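Local structure of putative nucleotide sugar epimerase/ dehydratase (Bordetella bronchiseptica, 2Q1S) at residues Y102-A107 / K145-A150; E124-T129 / M183-G188; E168-S173 / T203-F208; G281-A286 / P328-R333. The protein binds NADH in a Rossmann-type domain and is probably a short-chain dehydrogenase/reductase acting on nucleotide sugars in the biosynthesis of the lipopolysaccharide O-antigen. All coordinates share one frame; numbering follows the deposited sequence.

Interaction 1 (Y102-A107 / K145-A150). With NAI (1,4-dihydronicotinamide adenine dinucleotide), chain B.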
# COMPACT_ATOMS: atom_id res chain seq x y z
N TYR A 102 -22.29 5.63 11.22
CA TYR A 102 -20.84 5.72 11.48
C TYR A 102 -20.21 4.39 11.36
O TYR A 102 -20.81 3.36 11.70
CB TYR A 102 -20.55 6.31 12.88
CG TYR A 102 -21.06 7.71 13.02
CD1 TYR A 102 -20.34 8.79 12.51
CD2 TYR A 102 -22.31 7.99 13.62
CE1 TYR A 102 -20.79 10.09 12.58
CE2 TYR A 102 -22.80 9.29 13.71
CZ TYR A 102 -22.03 10.38 13.20
OH TYR A 102 -22.50 11.68 13.28
N VAL A 103 -19.01 4.38 10.80
CA VAL A 103 -18.19 3.17 10.76
C VAL A 103 -16.85 3.50 11.37
O VAL A 103 -16.28 4.52 11.07
CB VAL A 103 -17.98 2.66 9.28
CG1 VAL A 103 -16.89 1.56 9.18
CG2 VAL A 103 -19.29 2.19 8.68
N PHE A 104 -16.41 2.67 12.30
CA PHE A 104 -15.05 2.74 12.88
C PHE A 104 -14.27 1.54 12.39
O PHE A 104 -14.70 0.44 12.61
CB PHE A 104 -15.11 2.73 14.42
CG PHE A 104 -15.80 3.93 15.00
CD1 PHE A 104 -17.20 3.94 15.17
CD2 PHE A 104 -15.10 5.09 15.32
CE1 PHE A 104 -17.87 5.04 15.70
CE2 PHE A 104 -15.75 6.20 15.89
CZ PHE A 104 -17.16 6.19 16.04
N HIS A 105 -13.17 1.78 11.65
CA HIS A 105 -12.36 0.70 11.13
C HIS A 105 -11.08 0.56 11.94
O HIS A 105 -10.14 1.40 11.76
CB HIS A 105 -12.08 0.97 9.63
CG HIS A 105 -11.12 -0.01 9.07
ND1 HIS A 105 -11.00 -1.29 9.55
CD2 HIS A 105 -10.17 0.13 8.11
CE1 HIS A 105 -10.03 -1.92 8.90
NE2 HIS A 105 -9.51 -1.07 8.02
N LEU A 106 -11.14 -0.36 12.92
CA LEU A 106 -10.04 -0.59 13.87
C LEU A 106 -9.27 -1.87 13.66
O LEU A 106 -8.38 -2.20 14.43
CB LEU A 106 -10.54 -0.53 15.34
CG LEU A 106 -11.48 0.64 15.64
CD1 LEU A 106 -11.92 0.48 17.11
CD2 LEU A 106 -10.84 1.96 15.40
N ALA A 107 -9.65 -2.70 12.68
CA ALA A 107 -8.98 -3.97 12.51
C ALA A 107 -7.49 -3.73 12.12
O ALA A 107 -7.10 -2.72 11.51
CB ALA A 107 -9.68 -4.81 11.50
N LYS A 145 -19.67 9.48 8.76
CA LYS A 145 -18.21 9.44 8.96
C LYS A 145 -17.74 8.03 9.05
O LYS A 145 -18.43 7.16 9.56
CB LYS A 145 -17.80 10.20 10.22
CG LYS A 145 -16.57 11.16 10.03
CD LYS A 145 -16.85 12.31 9.06
CE LYS A 145 -17.88 13.30 9.62
NZ LYS A 145 -17.35 14.00 10.81
N VAL A 146 -16.55 7.84 8.46
CA VAL A 146 -15.80 6.59 8.56
C VAL A 146 -14.46 6.91 9.21
O VAL A 146 -13.67 7.64 8.62
CB VAL A 146 -15.54 5.96 7.14
CG1 VAL A 146 -14.75 4.69 7.27
CG2 VAL A 146 -16.91 5.73 6.46
N VAL A 147 -14.23 6.40 10.41
CA VAL A 147 -13.03 6.72 11.15
C VAL A 147 -12.09 5.52 11.10
O VAL A 147 -12.44 4.42 11.50
CB VAL A 147 -13.38 7.09 12.63
CG1 VAL A 147 -12.09 7.49 13.37
CG2 VAL A 147 -14.37 8.30 12.66
N TYR A 148 -10.87 5.81 10.64
CA TYR A 148 -9.80 4.81 10.48
C TYR A 148 -8.69 5.07 11.52
O TYR A 148 -8.18 6.20 11.58
CB TYR A 148 -9.25 4.94 9.05
CG TYR A 148 -7.93 4.16 8.83
CD1 TYR A 148 -7.89 2.77 8.95
CD2 TYR A 148 -6.77 4.82 8.50
CE1 TYR A 148 -6.74 2.06 8.75
CE2 TYR A 148 -5.58 4.13 8.32
CZ TYR A 148 -5.55 2.74 8.41
OH TYR A 148 -4.40 2.04 8.22
N SER A 149 -8.38 4.05 12.34
CA SER A 149 -7.26 4.16 13.25
C SER A 149 -5.94 3.98 12.54
O SER A 149 -5.60 2.89 12.12
CB SER A 149 -7.42 3.18 14.40
OG SER A 149 -7.74 1.88 13.94
N ALA A 150 -5.20 5.08 12.41
CA ALA A 150 -3.91 5.12 11.79
C ALA A 150 -2.79 5.10 12.86
O ALA A 150 -3.05 5.29 14.06
CB ALA A 150 -3.86 6.39 10.93
PA NAI B . -6.24 -5.41 18.63
O1A NAI B . -5.41 -6.45 17.97
O2A NAI B . -6.75 -5.66 20.07
O5B NAI B . -7.45 -5.00 17.76
C5B NAI B . -7.58 -5.28 16.36
C4B NAI B . -8.82 -6.12 16.10
O4B NAI B . -8.89 -6.40 14.70
C3B NAI B . -8.75 -7.48 16.85
O3B NAI B . -9.96 -7.68 17.59
C2B NAI B . -8.68 -8.49 15.71
O2B NAI B . -9.31 -9.79 15.93
C1B NAI B . -9.41 -7.74 14.59
N9A NAI B . -9.15 -8.25 13.25
C8A NAI B . -7.96 -8.71 12.75
N7A NAI B . -8.13 -9.05 11.47
C5A NAI B . -9.42 -8.81 11.10
C6A NAI B . -10.24 -8.96 9.89
N6A NAI B . -9.76 -9.44 8.74
N1A NAI B . -11.56 -8.60 9.93
C2A NAI B . -12.07 -8.12 11.10
N3A NAI B . -11.40 -7.94 12.25
C4A NAI B . -10.06 -8.26 12.31
O3 NAI B . -5.29 -4.12 18.65
PN NAI B . -5.63 -2.60 19.10
O1N NAI B . -4.51 -2.06 19.84
O2N NAI B . -7.04 -2.62 19.63
O5D NAI B . -5.73 -1.87 17.64
C5D NAI B . -6.92 -1.20 17.19
C4D NAI B . -6.52 -0.27 16.05
O4D NAI B . -5.68 0.74 16.57
C3D NAI B . -5.66 -0.96 15.00
O3D NAI B . -6.09 -0.48 13.72
C2D NAI B . -4.26 -0.53 15.32
O2D NAI B . -3.40 -0.55 14.15
C1D NAI B . -4.47 0.88 15.81
N1N NAI B . -3.41 1.37 16.66
C2N NAI B . -3.25 0.94 17.95
C3N NAI B . -2.23 1.45 18.76
C7N NAI B . -2.02 0.97 20.19
O7N NAI B . -1.13 1.48 20.84
N7N NAI B . -2.87 0.02 20.65
C4N NAI B . -1.39 2.49 18.26
C5N NAI B . -1.62 2.94 16.93
C6N NAI B . -2.65 2.39 16.18
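Two parallel neighbours in the Rossmann sheet, strands 102-105 and 145-150, meet here and carry the cofactor at their C-terminal ends. Val-103 and His-105 face the partner strand with both backbone polar groups: Val-103 N donates to Lys-145 O (3.1 Å), Val-147 N to Val-103 O (2.9 Å), and His-105 N to Val-147 O (2.7 Å), before Ser-149 N closes the row on His-105 O. Beta-branched valines suit these extended positions. Val-147 CB packs 3.8 Å from Phe-104 CD2, on the sheet face covered by helix 263-276. On the other face the side chains of His-105 and Tyr-148 lie side by side, their rings obliquely turned at 33° and their polar ends held by Thr-130 and by the backbone oxygen of Lys-185. Just beyond strand 102-105, but still on strand 145-150, Ser-149 OG sits between backbone N and carbonyl carbon (chi1 48°), close to Leu-106 CD2. Ser-149 OG is hydrogen-bonded to NADH O3D at 2.9 Å; either hydroxyl could donate, and the bond helps to place the nicotinamide ribose.

Interaction 2 (E124-T129 / M183-G188). With NAI (1,4-dihydronicotinamide adenine dinucleotide), chain B.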
# COMPACT_ATOMS: atom_id res chain seq x y z
N GLU A 124 -3.41 -9.53 4.48
CA GLU A 124 -4.83 -9.94 4.45
C GLU A 124 -5.63 -9.22 5.53
O GLU A 124 -6.77 -8.79 5.28
CB GLU A 124 -4.92 -11.44 4.67
CG GLU A 124 -6.35 -11.92 4.82
CD GLU A 124 -7.20 -11.83 3.55
OE1 GLU A 124 -6.69 -11.78 2.40
OE2 GLU A 124 -8.44 -11.90 3.71
N ASN A 125 -5.02 -9.05 6.70
CA ASN A 125 -5.74 -8.50 7.87
C ASN A 125 -5.43 -7.06 8.23
O ASN A 125 -5.91 -6.55 9.26
CB ASN A 125 -5.46 -9.44 9.04
CG ASN A 125 -5.97 -10.83 8.77
OD1 ASN A 125 -7.18 -11.06 8.71
ND2 ASN A 125 -5.06 -11.77 8.50
N ASN A 126 -4.68 -6.37 7.36
CA ASN A 126 -4.20 -5.02 7.66
C ASN A 126 -4.24 -4.06 6.45
O ASN A 126 -4.35 -2.86 6.63
CB ASN A 126 -2.80 -5.11 8.29
CG ASN A 126 -2.52 -4.04 9.32
OD1 ASN A 126 -3.35 -3.18 9.64
ND2 ASN A 126 -1.33 -4.13 9.90
N THR A 127 -4.06 -4.60 5.23
CA THR A 127 -4.12 -3.75 4.04
C THR A 127 -5.42 -4.03 3.31
O THR A 127 -6.19 -3.08 3.01
CB THR A 127 -2.92 -4.00 3.09
OG1 THR A 127 -1.71 -3.50 3.71
CG2 THR A 127 -3.06 -3.25 1.75
N LEU A 128 -5.67 -5.29 3.01
CA LEU A 128 -6.83 -5.62 2.18
C LEU A 128 -8.14 -5.33 2.91
O LEU A 128 -9.15 -5.03 2.28
CB LEU A 128 -6.73 -7.08 1.72
CG LEU A 128 -7.81 -7.58 0.79
CD1 LEU A 128 -7.70 -6.92 -0.61
CD2 LEU A 128 -7.74 -9.08 0.70
N THR A 129 -8.08 -5.40 4.24
CA THR A 129 -9.25 -5.08 5.08
C THR A 129 -9.77 -3.67 4.70
O THR A 129 -10.97 -3.49 4.41
CB THR A 129 -8.80 -5.05 6.55
OG1 THR A 129 -7.53 -4.36 6.62
CG2 THR A 129 -8.68 -6.43 7.10
N MET A 183 3.69 -0.32 7.17
CA MET A 183 3.31 -0.02 5.78
C MET A 183 1.80 -0.14 5.61
O MET A 183 1.16 0.70 5.02
CB MET A 183 4.05 -0.94 4.82
CG MET A 183 5.55 -0.62 4.83
SD MET A 183 6.45 -1.51 3.50
CE MET A 183 6.27 -3.22 4.02
N SER A 184 1.23 -1.22 6.12
CA SER A 184 -0.25 -1.37 6.03
C SER A 184 -0.99 -0.20 6.66
O SER A 184 -2.01 0.27 6.11
CB SER A 184 -0.66 -2.63 6.76
OG SER A 184 -0.35 -3.78 5.99
N LYS A 185 -0.51 0.30 7.80
CA LYS A 185 -1.20 1.42 8.44
C LYS A 185 -1.16 2.66 7.53
O LYS A 185 -2.15 3.34 7.34
CB LYS A 185 -0.61 1.76 9.83
CG LYS A 185 -0.75 0.65 10.87
CD LYS A 185 -2.12 0.03 10.92
CE LYS A 185 -3.21 1.02 11.30
NZ LYS A 185 -4.57 0.35 11.45
N ILE A 186 -0.03 2.90 6.90
CA ILE A 186 0.13 4.05 5.99
C ILE A 186 -0.75 3.82 4.74
O ILE A 186 -1.41 4.75 4.24
CB ILE A 186 1.62 4.21 5.60
CG1 ILE A 186 2.40 4.75 6.79
CG2 ILE A 186 1.79 4.97 4.26
CD1 ILE A 186 3.94 4.73 6.55
N PHE A 187 -0.76 2.58 4.24
CA PHE A 187 -1.53 2.31 3.04
C PHE A 187 -3.01 2.62 3.28
O PHE A 187 -3.71 3.13 2.39
CB PHE A 187 -1.39 0.85 2.60
CG PHE A 187 0.02 0.45 2.14
CD1 PHE A 187 1.03 1.40 1.93
CD2 PHE A 187 0.31 -0.90 1.88
CE1 PHE A 187 2.30 1.00 1.49
CE2 PHE A 187 1.62 -1.27 1.45
CZ PHE A 187 2.55 -0.32 1.26
N GLY A 188 -3.49 2.34 4.51
CA GLY A 188 -4.89 2.63 4.83
C GLY A 188 -5.13 4.16 4.86
O GLY A 188 -6.25 4.62 4.56
PA NAI B . -6.24 -5.41 18.63
O1A NAI B . -5.41 -6.45 17.97
O2A NAI B . -6.75 -5.66 20.07
O5B NAI B . -7.45 -5.00 17.76
C5B NAI B . -7.58 -5.28 16.36
C4B NAI B . -8.82 -6.12 16.10
O4B NAI B . -8.89 -6.40 14.70
C3B NAI B . -8.75 -7.48 16.85
O3B NAI B . -9.96 -7.68 17.59
C2B NAI B . -8.68 -8.49 15.71
O2B NAI B . -9.31 -9.79 15.93
C1B NAI B . -9.41 -7.74 14.59
N9A NAI B . -9.15 -8.25 13.25
C8A NAI B . -7.96 -8.71 12.75
N7A NAI B . -8.13 -9.05 11.47
C5A NAI B . -9.42 -8.81 11.10
C6A NAI B . -10.24 -8.96 9.89
N6A NAI B . -9.76 -9.44 8.74
N1A NAI B . -11.56 -8.60 9.93
C2A NAI B . -12.07 -8.12 11.10
N3A NAI B . -11.40 -7.94 12.25
C4A NAI B . -10.06 -8.26 12.31
O3 NAI B . -5.29 -4.12 18.65
PN NAI B . -5.63 -2.60 19.10
O1N NAI B . -4.51 -2.06 19.84
O2N NAI B . -7.04 -2.62 19.63
O5D NAI B . -5.73 -1.87 17.64
C5D NAI B . -6.92 -1.20 17.19
C4D NAI B . -6.52 -0.27 16.05
O4D NAI B . -5.68 0.74 16.57
C3D NAI B . -5.66 -0.96 15.00
O3D NAI B . -6.09 -0.48 13.72
C2D NAI B . -4.26 -0.53 15.32
O2D NAI B . -3.40 -0.55 14.15
C1D NAI B . -4.47 0.88 15.81
N1N NAI B . -3.41 1.37 16.66
C2N NAI B . -3.25 0.94 17.95
C3N NAI B . -2.23 1.45 18.76
C7N NAI B . -2.02 0.97 20.19
O7N NAI B . -1.13 1.48 20.84
N7N NAI B . -2.87 0.02 20.65
C4N NAI B . -1.39 2.49 18.26
C5N NAI B . -1.62 2.94 16.93
C6N NAI B . -2.65 2.39 16.18
O HOH W 1 -4.92 -0.33 6.14
O HOH W 2 -5.03 -1.10 9.00
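Asn-126 lays its amide against Ser-184, with CG 3.5 Å from Ser-184 CB, where the junction of helices 119-126 and 128-137 meets helix 180-199. That long helix carries Tyr-181 and Lys-185, the YxxxK pair of the short-chain dehydrogenase/reductase family, both of which bind NADH here. Asn-126 OD1 comes near Lys-185 CD, the two side chains crossing at about a right angle, while Asp-122 and Thr-108 hold the two ends of the amide. Next along, Thr-127 OG1 hydrogen-bonds Ser-184 OG at 2.7 Å. Small hydroxyl residues let the backbones approach closely, to 5.0 Å between the CA atoms of Thr-127 and Ser-184. Ser-184 OG is also bonded to Asp-122. Phe-187 CD2 lies beside Thr-127 OG1, and its ring stacks on Phe-187 of the second subunit, at the dimer interface. A water lies within hydrogen-bonding distance of both Asn-126 O and Ser-184 O. Lysine suits its place by length: bends at chi2 and chi3 (-46° and -62°) bring the Lys-185 ammonium back to the cofactor. There NADH O3D (2.9 Å), NADH O2D (3.1 Å), Ser-149 O and a second water, itself 2.7 Å from Asn-126 OD1, share the three protons of Lys-185 NZ.

Interaction 3 (E168-S173 / T203-F208). With NAI (1,4-dihydronicotinamide adenine dinucleotide), chain B.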
# COMPACT_ATOMS: atom_id res chain seq x y z
N GLU A 168 -0.20 17.77 12.17
CA GLU A 168 -0.46 16.69 11.20
C GLU A 168 -0.03 17.03 9.77
O GLU A 168 -0.44 18.07 9.22
CB GLU A 168 -1.96 16.34 11.19
CG GLU A 168 -2.49 15.74 12.46
CD GLU A 168 -2.85 16.77 13.53
OE1 GLU A 168 -2.51 17.96 13.41
OE2 GLU A 168 -3.48 16.38 14.51
N THR A 169 0.80 16.18 9.18
CA THR A 169 1.16 16.36 7.76
C THR A 169 0.78 15.10 7.00
O THR A 169 0.59 14.05 7.60
CB THR A 169 2.66 16.70 7.53
OG1 THR A 169 3.48 15.54 7.77
CG2 THR A 169 3.09 17.87 8.39
N ASP A 170 0.66 15.23 5.69
CA ASP A 170 0.31 14.09 4.85
C ASP A 170 1.41 13.77 3.87
O ASP A 170 1.16 13.32 2.73
CB ASP A 170 -1.05 14.32 4.16
CG ASP A 170 -2.22 14.09 5.10
OD1 ASP A 170 -2.02 13.59 6.22
OD2 ASP A 170 -3.34 14.46 4.73
N ILE A 171 2.64 13.98 4.34
CA ILE A 171 3.85 13.57 3.64
C ILE A 171 4.45 12.38 4.38
O ILE A 171 4.53 12.37 5.63
CB ILE A 171 4.83 14.78 3.58
CG1 ILE A 171 4.15 15.99 2.93
CG2 ILE A 171 6.12 14.40 2.88
CD1 ILE A 171 3.76 15.80 1.47
N VAL A 172 4.86 11.35 3.63
CA VAL A 172 5.43 10.12 4.20
C VAL A 172 6.71 9.74 3.47
O VAL A 172 6.84 9.99 2.26
CB VAL A 172 4.45 8.93 4.05
CG1 VAL A 172 5.01 7.69 4.75
CG2 VAL A 172 3.07 9.29 4.56
N SER A 173 7.65 9.12 4.19
CA SER A 173 8.90 8.60 3.58
C SER A 173 8.79 7.10 3.25
O SER A 173 8.15 6.34 4.00
CB SER A 173 10.09 8.79 4.53
OG SER A 173 11.30 8.28 3.98
N THR A 203 -14.15 10.02 5.17
CA THR A 203 -13.12 9.40 6.02
C THR A 203 -12.44 10.42 6.93
O THR A 203 -12.22 11.58 6.55
CB THR A 203 -12.04 8.73 5.18
OG1 THR A 203 -11.38 9.72 4.36
CG2 THR A 203 -12.64 7.61 4.33
N VAL A 204 -12.09 9.95 8.15
CA VAL A 204 -11.25 10.74 9.05
C VAL A 204 -10.19 9.76 9.58
O VAL A 204 -10.56 8.70 10.04
CB VAL A 204 -12.06 11.30 10.22
CG1 VAL A 204 -11.13 12.08 11.15
CG2 VAL A 204 -13.15 12.19 9.69
N ARG A 205 -8.91 10.13 9.46
CA ARG A 205 -7.82 9.29 9.93
C ARG A 205 -7.49 9.78 11.33
O ARG A 205 -7.25 10.97 11.53
CB ARG A 205 -6.62 9.47 9.00
CG ARG A 205 -6.93 8.88 7.58
CD ARG A 205 -5.95 9.54 6.57
NE ARG A 205 -6.30 10.89 6.18
CZ ARG A 205 -5.41 11.85 5.92
NH1 ARG A 205 -4.13 11.59 6.10
NH2 ARG A 205 -5.81 13.05 5.53
N ALA A 206 -7.47 8.84 12.28
CA ALA A 206 -7.14 9.17 13.68
C ALA A 206 -5.81 8.51 13.99
O ALA A 206 -5.74 7.32 14.03
CB ALA A 206 -8.25 8.62 14.64
N ARG A 207 -4.75 9.31 14.17
CA ARG A 207 -3.40 8.79 14.43
C ARG A 207 -3.17 8.75 15.94
O ARG A 207 -3.31 9.75 16.63
CB ARG A 207 -2.37 9.74 13.81
CG ARG A 207 -2.32 9.66 12.30
CD ARG A 207 -1.29 10.65 11.75
NE ARG A 207 -1.29 10.61 10.29
CZ ARG A 207 -0.91 11.64 9.51
NH1 ARG A 207 -0.44 12.77 10.03
NH2 ARG A 207 -0.97 11.52 8.17
N PHE A 208 -2.82 7.58 16.44
CA PHE A 208 -2.48 7.52 17.85
C PHE A 208 -1.35 6.53 18.09
O PHE A 208 -0.88 5.88 17.17
CB PHE A 208 -3.73 7.33 18.73
CG PHE A 208 -4.63 6.19 18.30
CD1 PHE A 208 -4.38 4.93 18.74
CD2 PHE A 208 -5.78 6.43 17.53
CE1 PHE A 208 -5.19 3.86 18.39
CE2 PHE A 208 -6.63 5.37 17.17
CZ PHE A 208 -6.33 4.05 17.63
PA NAI B . -6.24 -5.41 18.63
O1A NAI B . -5.41 -6.45 17.97
O2A NAI B . -6.75 -5.66 20.07
O5B NAI B . -7.45 -5.00 17.76
C5B NAI B . -7.58 -5.28 16.36
C4B NAI B . -8.82 -6.12 16.10
O4B NAI B . -8.89 -6.40 14.70
C3B NAI B . -8.75 -7.48 16.85
O3B NAI B . -9.96 -7.68 17.59
C2B NAI B . -8.68 -8.49 15.71
O2B NAI B . -9.31 -9.79 15.93
C1B NAI B . -9.41 -7.74 14.59
N9A NAI B . -9.15 -8.25 13.25
C8A NAI B . -7.96 -8.71 12.75
N7A NAI B . -8.13 -9.05 11.47
C5A NAI B . -9.42 -8.81 11.10
C6A NAI B . -10.24 -8.96 9.89
N6A NAI B . -9.76 -9.44 8.74
N1A NAI B . -11.56 -8.60 9.93
C2A NAI B . -12.07 -8.12 11.10
N3A NAI B . -11.40 -7.94 12.25
C4A NAI B . -10.06 -8.26 12.31
O3 NAI B . -5.29 -4.12 18.65
PN NAI B . -5.63 -2.60 19.10
O1N NAI B . -4.51 -2.06 19.84
O2N NAI B . -7.04 -2.62 19.63
O5D NAI B . -5.73 -1.87 17.64
C5D NAI B . -6.92 -1.20 17.19
C4D NAI B . -6.52 -0.27 16.05
O4D NAI B . -5.68 0.74 16.57
C3D NAI B . -5.66 -0.96 15.00
O3D NAI B . -6.09 -0.48 13.72
C2D NAI B . -4.26 -0.53 15.32
O2D NAI B . -3.40 -0.55 14.15
C1D NAI B . -4.47 0.88 15.81
N1N NAI B . -3.41 1.37 16.66
C2N NAI B . -3.25 0.94 17.95
C3N NAI B . -2.23 1.45 18.76
C7N NAI B . -2.02 0.97 20.19
O7N NAI B . -1.13 1.48 20.84
N7N NAI B . -2.87 0.02 20.65
C4N NAI B . -1.39 2.49 18.26
C5N NAI B . -1.62 2.94 16.93
C6N NAI B . -2.65 2.39 16.18
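Asp-170 receives two arginines that reach out from alternate positions of strand 203-208, forming a salt-bridge network beside the dimer interface. Arg-205 grips the carboxylate end-on, one nitrogen to each oxygen: NH1 to Asp-170 OD1 at 2.9 Å and NH2 to Asp-170 OD2 at 3.0 Å. Both oxygens lie near the guanidinium plane, but the carboxylate is turned 50° against it, and NH1 meets OD1 from above the carboxylate plane. Arg-207, extended from CG to NE, directs both end nitrogens to one backbone oxygen. Its NH1 and NH2 converge on Thr-169 O, at 2.9 and 3.0 Å, with that oxygen close to the guanidinium plane. Arg-207 NH2 has other partners too: it forms a salt bridge with Asp-170 OD1 at 3.0 Å, whose hydrogen bond is weak, 127° at the hydrogen. Asp-170 OD1 therefore serves both arginines, whereas OD2 has a second partner in His-175 of the second subunit. Glu-189 forms salt bridges with both Arg-205 NH1 and Arg-207 NH2, and Arg-205 NH2 also reaches Gly-280 O. Arginine suits both places because its planar fan of N-H groups can serve several acceptors at once. The shared carboxylates of Asp-170 and Glu-189 probably balance the two arginine charges, and the arginines probably keep Asp-170 ionised, tying the segment leading into interface strand 171-173 to the central sheet.

Interaction 4 (G281-A286 / P328-R333)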
# COMPACT_ATOMS: atom_id res chain seq x y z
N GLY A 281 -9.93 14.37 6.37
CA GLY A 281 -8.93 14.91 7.26
C GLY A 281 -8.24 13.89 8.15
O GLY A 281 -8.56 12.70 8.14
N VAL A 282 -7.30 14.43 8.95
CA VAL A 282 -6.48 13.60 9.86
C VAL A 282 -6.25 14.34 11.17
O VAL A 282 -5.99 15.56 11.16
CB VAL A 282 -5.14 13.11 9.23
CG1 VAL A 282 -4.29 14.28 8.66
CG2 VAL A 282 -4.35 12.27 10.19
N TYR A 283 -6.32 13.60 12.28
CA TYR A 283 -6.14 14.17 13.61
C TYR A 283 -5.27 13.27 14.44
O TYR A 283 -5.48 12.08 14.50
CB TYR A 283 -7.47 14.33 14.35
CG TYR A 283 -8.45 15.23 13.66
CD1 TYR A 283 -9.31 14.72 12.66
CD2 TYR A 283 -8.52 16.59 13.96
CE1 TYR A 283 -10.20 15.56 11.98
CE2 TYR A 283 -9.42 17.42 13.30
CZ TYR A 283 -10.24 16.90 12.31
OH TYR A 283 -11.13 17.75 11.67
N ASN A 284 -4.27 13.85 15.09
CA ASN A 284 -3.55 13.14 16.16
C ASN A 284 -4.44 13.05 17.41
O ASN A 284 -4.99 14.07 17.86
CB ASN A 284 -2.26 13.86 16.56
CG ASN A 284 -1.26 13.96 15.43
OD1 ASN A 284 -1.21 13.12 14.56
ND2 ASN A 284 -0.44 15.00 15.47
N ILE A 285 -4.58 11.84 17.94
CA ILE A 285 -5.26 11.60 19.23
C ILE A 285 -4.12 11.18 20.20
O ILE A 285 -3.58 10.07 20.14
CB ILE A 285 -6.36 10.47 19.07
CG1 ILE A 285 -7.42 10.92 18.03
CG2 ILE A 285 -7.01 10.13 20.42
CD1 ILE A 285 -8.03 12.30 18.27
N ALA A 286 -3.70 12.14 21.02
CA ALA A 286 -2.43 12.06 21.75
C ALA A 286 -2.52 12.72 23.10
O ALA A 286 -3.30 13.64 23.29
CB ALA A 286 -1.31 12.71 20.92
N PRO A 328 -1.29 17.29 19.94
CA PRO A 328 -2.72 17.18 20.15
C PRO A 328 -3.50 18.47 19.81
O PRO A 328 -4.70 18.53 20.06
CB PRO A 328 -2.81 16.90 21.66
CG PRO A 328 -1.65 17.64 22.24
CD PRO A 328 -0.57 17.62 21.19
N GLU A 329 -2.84 19.49 19.28
CA GLU A 329 -3.49 20.81 19.14
C GLU A 329 -4.65 20.86 18.12
O GLU A 329 -5.67 21.52 18.33
CB GLU A 329 -2.46 21.89 18.85
CG GLU A 329 -1.55 22.10 20.04
CD GLU A 329 -2.34 22.18 21.36
OE1 GLU A 329 -3.33 22.97 21.41
OE2 GLU A 329 -1.98 21.44 22.33
N LYS A 330 -4.52 20.16 17.00
CA LYS A 330 -5.60 20.23 16.02
C LYS A 330 -6.94 19.68 16.57
O LYS A 330 -7.99 20.45 16.62
CB LYS A 330 -5.18 19.52 14.73
CG LYS A 330 -6.25 19.61 13.65
CD LYS A 330 -5.66 18.96 12.37
CE LYS A 330 -6.74 18.78 11.31
NZ LYS A 330 -6.07 18.13 10.12
N ALA A 331 -6.90 18.40 17.08
CA ALA A 331 -8.06 17.87 17.81
C ALA A 331 -8.58 18.78 18.95
O ALA A 331 -9.78 18.87 19.17
CB ALA A 331 -7.70 16.51 18.37
N ARG A 332 -7.69 19.47 19.69
CA ARG A 332 -8.21 20.31 20.75
C ARG A 332 -9.05 21.43 20.12
O ARG A 332 -10.14 21.78 20.70
CB ARG A 332 -7.04 20.88 21.56
CG ARG A 332 -7.40 21.82 22.72
CD ARG A 332 -6.13 22.21 23.47
NE ARG A 332 -5.92 21.25 24.56
CZ ARG A 332 -4.84 20.46 24.73
NH1 ARG A 332 -3.81 20.53 23.89
NH2 ARG A 332 -4.78 19.63 25.78
N ARG A 333 -8.50 22.05 19.04
CA ARG A 333 -9.06 23.29 18.48
C ARG A 333 -10.32 22.99 17.68
O ARG A 333 -11.34 23.69 17.82
CB ARG A 333 -8.00 23.97 17.61
CG ARG A 333 -8.48 25.25 16.90
CD ARG A 333 -7.41 25.82 15.97
NE ARG A 333 -7.00 24.85 14.96
CZ ARG A 333 -5.82 24.23 14.91
NH1 ARG A 333 -4.87 24.50 15.82
NH2 ARG A 333 -5.57 23.37 13.94
O HOH W 3 -4.53 16.74 17.13
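Lys-330 runs past the Tyr-283 ring where helix 329-333 packs over strand 281-284, a strand of the Rossmann sheet paired with strand 203-212. The helix and strand axes run 106° apart, and the two side chains likewise cross at about a right angle. Lys-330 CG stands anti to the backbone N (chi1 -178°), and the fully extended chain beyond it takes the methylene groups past the ring, CE approaching obliquely to 3.6 Å from Tyr-283 CE2. The ammonium ends over the face, with NZ 4.8 Å from the ring centroid and 15° off the normal, a cation-pi contact. Lysine fits because its long apolar arm can pass along an aromatic ring and still carry a charge to the backbone beyond: NZ donates to Val-282 O in the carbonyl plane. The tyrosine hydroxyl is engaged elsewhere, by Glu-334 and Thr-278. Ala-331 N lies at the edge of the same ring, and the small Ala-331 CB packs against both Asn-284 O and Ile-285 CD1, 3.7 and 4.2 Å away. Pro-328, ahead of the helix, sets its CB against Ala-286 O at 3.7 Å. A water accepts from Ala-331 N at 2.9 Å and lies 2.8 Å from Asn-284 O.

Along the chain, interaction 2 interleaves with both interaction 1 and interaction 3, which are themselves in series: 145-150 falls between the halves of interaction 2, and 183-188 between those of interaction 3. Interaction 4 follows them all. Interactions 1, 3 and 4 share the central sheet, in which strand 145-151 pairs with 203-212 and that strand with 281-284; interactions 3 and 4 have centres about 10 Å apart and are also joined where Glu-168 OE2 meets Asn-284 N. Interaction 2 lies on the helices beside the sheet, its centre about 13 Å from that of interaction 1. Interactions 1, 2 and 3 all touch NADH, and interactions 2 and 3 also touch the second subunit, so cofactor site and dimer interface share elements.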